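Local coordinates for protein cysteine protease (Listeria monocytogenes, PDB 5HU4) that anchors surface proteins to the bacterial cell wall as a sortase A transpeptidase, cleaving their C-terminal sorting signal through a thioester-linked enzyme intermediate, at residues Gly60-Val65 and Leu108-Lys113; Lys88-Thr93 and Arg120-Gly125. All blocks are in the same frame, centred on the assembly; numbering follows the deposited sequence.

Contact 1. Residues Gly60-Val65 and Leu108-Lys113; sequences GPIMKV and LITCDK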
loop_
_atom_site.group_PDB
_atom_site.type_symbol
_atom_site.label_atom_id
_atom_site.label_comp_id
_atom_site.label_asym_id
_atom_site.label_seq_id
_atom_site.Cartn_x
_atom_site.Cartn_y
_atom_site.Cartn_z
ATOM N N GLY A 60 -8.065 4.321 -4.331
ATOM C CA GLY A 60 -8.720 4.471 -5.618
ATOM C C GLY A 60 -7.776 4.574 -6.809
ATOM O O GLY A 60 -7.932 3.834 -7.780
ATOM N N PRO A 61 -6.792 5.491 -6.748
ATOM C CA PRO A 61 -5.902 5.698 -7.899
ATOM C C PRO A 61 -4.959 4.537 -8.238
ATOM O O PRO A 61 -4.373 4.560 -9.320
ATOM C CB PRO A 61 -5.082 6.926 -7.486
ATOM C CG PRO A 61 -5.921 7.625 -6.484
ATOM C CD PRO A 61 -6.593 6.532 -5.723
ATOM N N ILE A 62 -4.805 3.551 -7.359
ATOM C CA ILE A 62 -3.867 2.464 -7.641
ATOM C C ILE A 62 -4.452 1.487 -8.659
ATOM O O ILE A 62 -3.788 0.534 -9.067
ATOM C CB ILE A 62 -3.457 1.693 -6.365
ATOM C CG1 ILE A 62 -4.546 0.705 -5.948
ATOM C CG2 ILE A 62 -3.113 2.660 -5.241
ATOM C CD1 ILE A 62 -4.067 -0.334 -4.958
ATOM N N MET A 63 -5.694 1.731 -9.068
ATOM C CA MET A 63 -6.293 1.003 -10.178
ATOM C C MET A 63 -5.518 1.279 -11.461
ATOM O O MET A 63 -5.454 0.435 -12.357
ATOM C CB MET A 63 -7.761 1.400 -10.359
ATOM C CG MET A 63 -8.674 1.003 -9.213
ATOM S SD MET A 63 -9.222 -0.713 -9.312
ATOM C CE MET A 63 -9.849 -0.778 -10.989
ATOM N N LYS A 64 -4.930 2.469 -11.537
ATOM C CA LYS A 64 -4.226 2.913 -12.733
ATOM C C LYS A 64 -2.711 2.784 -12.597
ATOM O O LYS A 64 -1.961 3.367 -13.379
ATOM C CB LYS A 64 -4.596 4.363 -13.053
ATOM N N VAL A 65 -2.263 2.025 -11.602
ATOM C CA VAL A 65 -0.835 1.789 -11.430
ATOM C C VAL A 65 -0.371 0.725 -12.417
ATOM O O VAL A 65 -1.091 -0.237 -12.697
ATOM C CB VAL A 65 -0.495 1.375 -9.974
ATOM C CG1 VAL A 65 0.296 0.069 -9.926
ATOM C CG2 VAL A 65 0.270 2.485 -9.281
ATOM N N LEU A 108 -0.599 -4.207 -2.411
ATOM C CA LEU A 108 -1.652 -3.208 -2.281
ATOM C C LEU A 108 -2.997 -3.782 -2.715
ATOM O O LEU A 108 -3.127 -4.317 -3.816
ATOM C CB LEU A 108 -1.316 -1.961 -3.101
ATOM C CG LEU A 108 0.060 -1.346 -2.835
ATOM C CD1 LEU A 108 0.185 0.009 -3.512
ATOM C CD2 LEU A 108 0.313 -1.231 -1.340
ATOM N N ILE A 109 -3.994 -3.666 -1.844
ATOM C CA ILE A 109 -5.300 -4.262 -2.101
ATOM C C ILE A 109 -6.431 -3.246 -1.981
ATOM O O ILE A 109 -6.542 -2.536 -0.980
ATOM C CB ILE A 109 -5.580 -5.432 -1.136
ATOM C CG1 ILE A 109 -4.441 -6.453 -1.188
ATOM C CG2 ILE A 109 -6.912 -6.093 -1.467
ATOM C CD1 ILE A 109 -4.639 -7.635 -0.271
ATOM N N THR A 110 -7.268 -3.184 -3.011
ATOM C CA THR A 110 -8.445 -2.325 -2.997
ATOM C C THR A 110 -9.572 -2.953 -3.808
ATOM O O THR A 110 -9.338 -3.848 -4.622
ATOM C CB THR A 110 -8.135 -0.921 -3.554
ATOM O OG1 THR A 110 -9.198 -0.021 -3.213
ATOM C CG2 THR A 110 -7.966 -0.961 -5.067
ATOM N N CYS A 111 -10.795 -2.491 -3.575
ATOM C CA CYS A 111 -11.939 -2.954 -4.350
ATOM C C CYS A 111 -11.818 -2.448 -5.782
ATOM O O CYS A 111 -11.279 -1.367 -6.017
ATOM C CB CYS A 111 -13.251 -2.483 -3.720
ATOM S SG CYS A 111 -13.404 -2.843 -1.954
ATOM N N ASP A 112 -12.310 -3.229 -6.739
ATOM C CA ASP A 112 -12.208 -2.842 -8.141
ATOM C C ASP A 112 -13.282 -1.819 -8.505
ATOM O O ASP A 112 -13.252 -1.234 -9.588
ATOM C CB ASP A 112 -12.305 -4.069 -9.051
ATOM C CG ASP A 112 -13.712 -4.623 -9.142
ATOM O OD1 ASP A 112 -14.381 -4.736 -8.094
ATOM O OD2 ASP A 112 -14.151 -4.949 -10.265
ATOM N N LYS A 113 -14.232 -1.615 -7.594
ATOM C CA LYS A 113 -15.289 -0.623 -7.772
ATOM C C LYS A 113 -15.540 0.133 -6.468
ATOM O O LYS A 113 -15.220 -0.368 -5.390
ATOM C CB LYS A 113 -16.593 -1.282 -8.246
ATOM C CG LYS A 113 -16.422 -2.449 -9.203
ATOM C CD LYS A 113 -17.750 -3.135 -9.485
ATOM C CE LYS A 113 -18.341 -2.663 -10.802
ATOM N NZ LYS A 113 -17.375 -2.816 -11.925
#
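Ile62 and Leu108 make the apolar end of this contact, their side chains crossing obliquely with Ile62 CD1 3.7 Å from Leu108 CB. Ile62 also meets Thr110 tip to tip: its CG1 is 3.9 Å from Thr110 CG2, and its CD1 is almost as close to the same methyl. Thr110 OG1, anti to the backbone N (chi1 -165°), is hydrogen-bonded to Gly49 O. One side chain thus divides its polar and apolar branches between two parts of the protein.

Met63 supplies a second kind of packing, thioether against backbone. Its SD lies 3.8 Å from Asp112 CA and about as near to Cys111 O. Its terminal CE is 3.7 Å from Asp112 O. These are van der Waals contacts; Cys111 O has its polar partner in His51 ND1. The Met63 chain is bent at both later torsions, the last of which (chi3 -52°) sets CE beside the Asp112 carbonyl.

The short 3-10 turn of Pro61-Met63 presents Ile62 and Met63 together, with a backbone hydrogen bond from Lys64 N to Pro61 O of 3.1 Å, the three-residue spacing that defines such a turn. The turn lies against the C-terminal end of the strand that carries Cys111, the residue that forms the acyl-thioester intermediate. Leu108-Cys111 belongs to the TLXTC signature of sortases, which closes on this cysteine. Cys111 CB points away from the turn, and the Cys111 side chain comes within about 5 Å of that of active-site His50. Strand 105-111 runs between the parallel strand 44-48 and the antiparallel strand 119-132, while the turn lies in the loop connecting strands 44-48 and 70-74, with Ile62 also touching Val14 of strand 14-19.

Contact 2. Residues Lys88-Thr93 and Arg120-Gly125; sequences KTIDET and RFVAVG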
loop_
_atom_site.group_PDB
_atom_site.type_symbol
_atom_site.label_atom_id
_atom_site.label_comp_id
_atom_site.label_asym_id
_atom_site.label_seq_id
_atom_site.Cartn_x
_atom_site.Cartn_y
_atom_site.Cartn_z
ATOM N N LYS A 88 -3.314 -7.204 -10.834
ATOM C CA LYS A 88 -4.325 -8.213 -11.118
ATOM C C LYS A 88 -5.647 -7.947 -10.409
ATOM O O LYS A 88 -5.705 -7.202 -9.431
ATOM C CB LYS A 88 -3.804 -9.597 -10.726
ATOM C CG LYS A 88 -3.477 -9.737 -9.246
ATOM C CD LYS A 88 -2.835 -11.080 -8.940
ATOM C CE LYS A 88 -2.297 -11.122 -7.517
ATOM N NZ LYS A 88 -1.431 -12.309 -7.284
ATOM N N THR A 89 -6.706 -8.563 -10.921
ATOM C CA THR A 89 -8.011 -8.528 -10.279
ATOM C C THR A 89 -8.374 -9.927 -9.794
ATOM O O THR A 89 -8.357 -10.882 -10.569
ATOM C CB THR A 89 -9.105 -8.010 -11.229
ATOM O OG1 THR A 89 -8.736 -6.716 -11.724
ATOM C CG2 THR A 89 -10.439 -7.912 -10.504
ATOM N N ILE A 90 -8.691 -10.045 -8.509
ATOM C CA ILE A 90 -9.018 -11.338 -7.920
ATOM C C ILE A 90 -10.343 -11.293 -7.168
ATOM O O ILE A 90 -10.885 -10.218 -6.912
ATOM C CB ILE A 90 -7.920 -11.813 -6.947
ATOM C CG1 ILE A 90 -7.825 -10.865 -5.749
ATOM C CG2 ILE A 90 -6.579 -11.909 -7.656
ATOM C CD1 ILE A 90 -6.923 -11.368 -4.642
ATOM N N ASP A 91 -10.859 -12.468 -6.818
ATOM C CA ASP A 91 -12.037 -12.557 -5.967
ATOM C C ASP A 91 -11.615 -12.349 -4.516
ATOM O O ASP A 91 -10.499 -12.706 -4.137
ATOM C CB ASP A 91 -12.739 -13.906 -6.143
ATOM C CG ASP A 91 -14.091 -13.956 -5.456
ATOM O OD1 ASP A 91 -14.148 -14.371 -4.279
ATOM O OD2 ASP A 91 -15.097 -13.580 -6.094
ATOM N N GLU A 92 -12.502 -11.772 -3.709
ATOM C CA GLU A 92 -12.172 -11.419 -2.329
ATOM C C GLU A 92 -11.852 -12.642 -1.478
ATOM O O GLU A 92 -11.181 -12.535 -0.450
ATOM C CB GLU A 92 -13.320 -10.631 -1.696
ATOM C CG GLU A 92 -14.656 -11.354 -1.720
ATOM C CD GLU A 92 -15.755 -10.567 -1.031
ATOM O OE1 GLU A 92 -15.522 -9.387 -0.689
ATOM O OE2 GLU A 92 -16.853 -11.128 -0.830
ATOM N N THR A 93 -12.335 -13.803 -1.907
ATOM C CA THR A 93 -12.110 -15.037 -1.164
ATOM C C THR A 93 -10.656 -15.505 -1.246
ATOM O O THR A 93 -10.181 -16.218 -0.364
ATOM C CB THR A 93 -13.033 -16.166 -1.663
ATOM O OG1 THR A 93 -13.052 -16.170 -3.095
ATOM C CG2 THR A 93 -14.449 -15.967 -1.144
ATOM N N ARG A 120 -11.402 -7.795 -6.067
ATOM C CA ARG A 120 -10.356 -6.917 -5.560
ATOM C C ARG A 120 -9.289 -6.669 -6.616
ATOM O O ARG A 120 -8.933 -7.575 -7.370
ATOM C CB ARG A 120 -9.709 -7.520 -4.311
ATOM C CG ARG A 120 -10.664 -7.779 -3.161
ATOM C CD ARG A 120 -11.097 -6.485 -2.497
ATOM N NE ARG A 120 -12.121 -6.715 -1.483
ATOM C CZ ARG A 120 -13.422 -6.793 -1.741
ATOM N NH1 ARG A 120 -13.866 -6.654 -2.983
ATOM N NH2 ARG A 120 -14.283 -7.005 -0.755
ATOM N N PHE A 121 -8.781 -5.442 -6.671
ATOM C CA PHE A 121 -7.620 -5.151 -7.501
ATOM C C PHE A 121 -6.365 -5.264 -6.647
ATOM O O PHE A 121 -6.309 -4.727 -5.539
ATOM C CB PHE A 121 -7.716 -3.761 -8.132
ATOM C CG PHE A 121 -6.558 -3.423 -9.033
ATOM C CD1 PHE A 121 -5.435 -2.780 -8.534
ATOM C CD2 PHE A 121 -6.591 -3.752 -10.380
ATOM C CE1 PHE A 121 -4.368 -2.473 -9.360
ATOM C CE2 PHE A 121 -5.527 -3.444 -11.209
ATOM C CZ PHE A 121 -4.416 -2.804 -10.698
ATOM N N VAL A 122 -5.361 -5.967 -7.163
ATOM C CA VAL A 122 -4.135 -6.198 -6.411
ATOM C C VAL A 122 -2.906 -5.713 -7.173
ATOM O O VAL A 122 -2.755 -5.985 -8.365
ATOM C CB VAL A 122 -3.958 -7.690 -6.073
ATOM C CG1 VAL A 122 -2.734 -7.896 -5.196
ATOM C CG2 VAL A 122 -5.199 -8.227 -5.382
ATOM N N ALA A 123 -2.037 -4.990 -6.476
ATOM C CA ALA A 123 -0.769 -4.552 -7.041
ATOM C C ALA A 123 0.387 -5.040 -6.172
ATOM O O ALA A 123 0.471 -4.704 -4.989
ATOM C CB ALA A 123 -0.735 -3.038 -7.174
ATOM N N VAL A 124 1.271 -5.837 -6.764
ATOM C CA VAL A 124 2.420 -6.378 -6.046
ATOM C C VAL A 124 3.712 -5.711 -6.508
ATOM O O VAL A 124 3.948 -5.554 -7.708
ATOM C CB VAL A 124 2.535 -7.906 -6.237
ATOM C CG1 VAL A 124 3.867 -8.424 -5.707
ATOM C CG2 VAL A 124 1.371 -8.615 -5.561
ATOM N N GLY A 125 4.540 -5.309 -5.548
ATOM C CA GLY A 125 5.820 -4.701 -5.858
ATOM C C GLY A 125 6.960 -5.348 -5.097
ATOM O O GLY A 125 6.876 -5.537 -3.884
#
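Lys88 O is gripped from strand 120-125 by Val122 N at 2.6 Å, in a nearly straight bond of 169°, and by a CA-H...O contact from Phe121 CA at 3.4 Å. The same oxygen lies over one face of the Phe121 ring. Arg120 O repeats the pattern, accepting from Ile90 N at 2.7 Å and meeting Thr89 CA at 3.2 Å. Such pairing marks an antiparallel ladder: Lys88-Val122 and Ile90-Arg120 are hydrogen-bonded pairs, with the non-hydrogen-bonded pair Thr89-Phe121 between them.

On the face carrying Val122, Ile90 CD1 packs 3.7 Å from Val122 CG2, and the Lys88 side chain, extended beyond CG, runs beside the same valine. Beyond the ladder, Glu92 OE1 forms a salt bridge with Arg120 NH2 at 2.7 Å. The carboxylate and guanidinium planes stand 77° apart, and Glu92 CB sits over the centre of one guanidinium face. Arg120 NH1 donates a hydrogen bond to Thr117 O, so two partners fix this group, whose side chain lies about 4 Å from that of active-site Cys111. Strand 119-132 is flanked by strand 78-91 here and by strand 105-111 along its other edge.

Both contacts reach one mixed sheet, consistent with the beta-barrel fold of sortases, with centres 9 Å apart; three of the four segments lie on its strands. Along the chain their segments alternate: 60-65, 88-93, 108-113, then 120-125. Strands 105-111 and 119-132 are neighbours in the sheet and join the contacts through probable hydrogen bonds, among them Thr110 O with Phe121 N at 2.7 Å. Phe121 also bridges them by packing, its CB lying 3.6 Å from Met63 SD. Contact 1 contains the acyl-thioester cysteine, the 60-65 turn packing against the strand that bears it, and contact 2 places Arg120 beside it on the next strand.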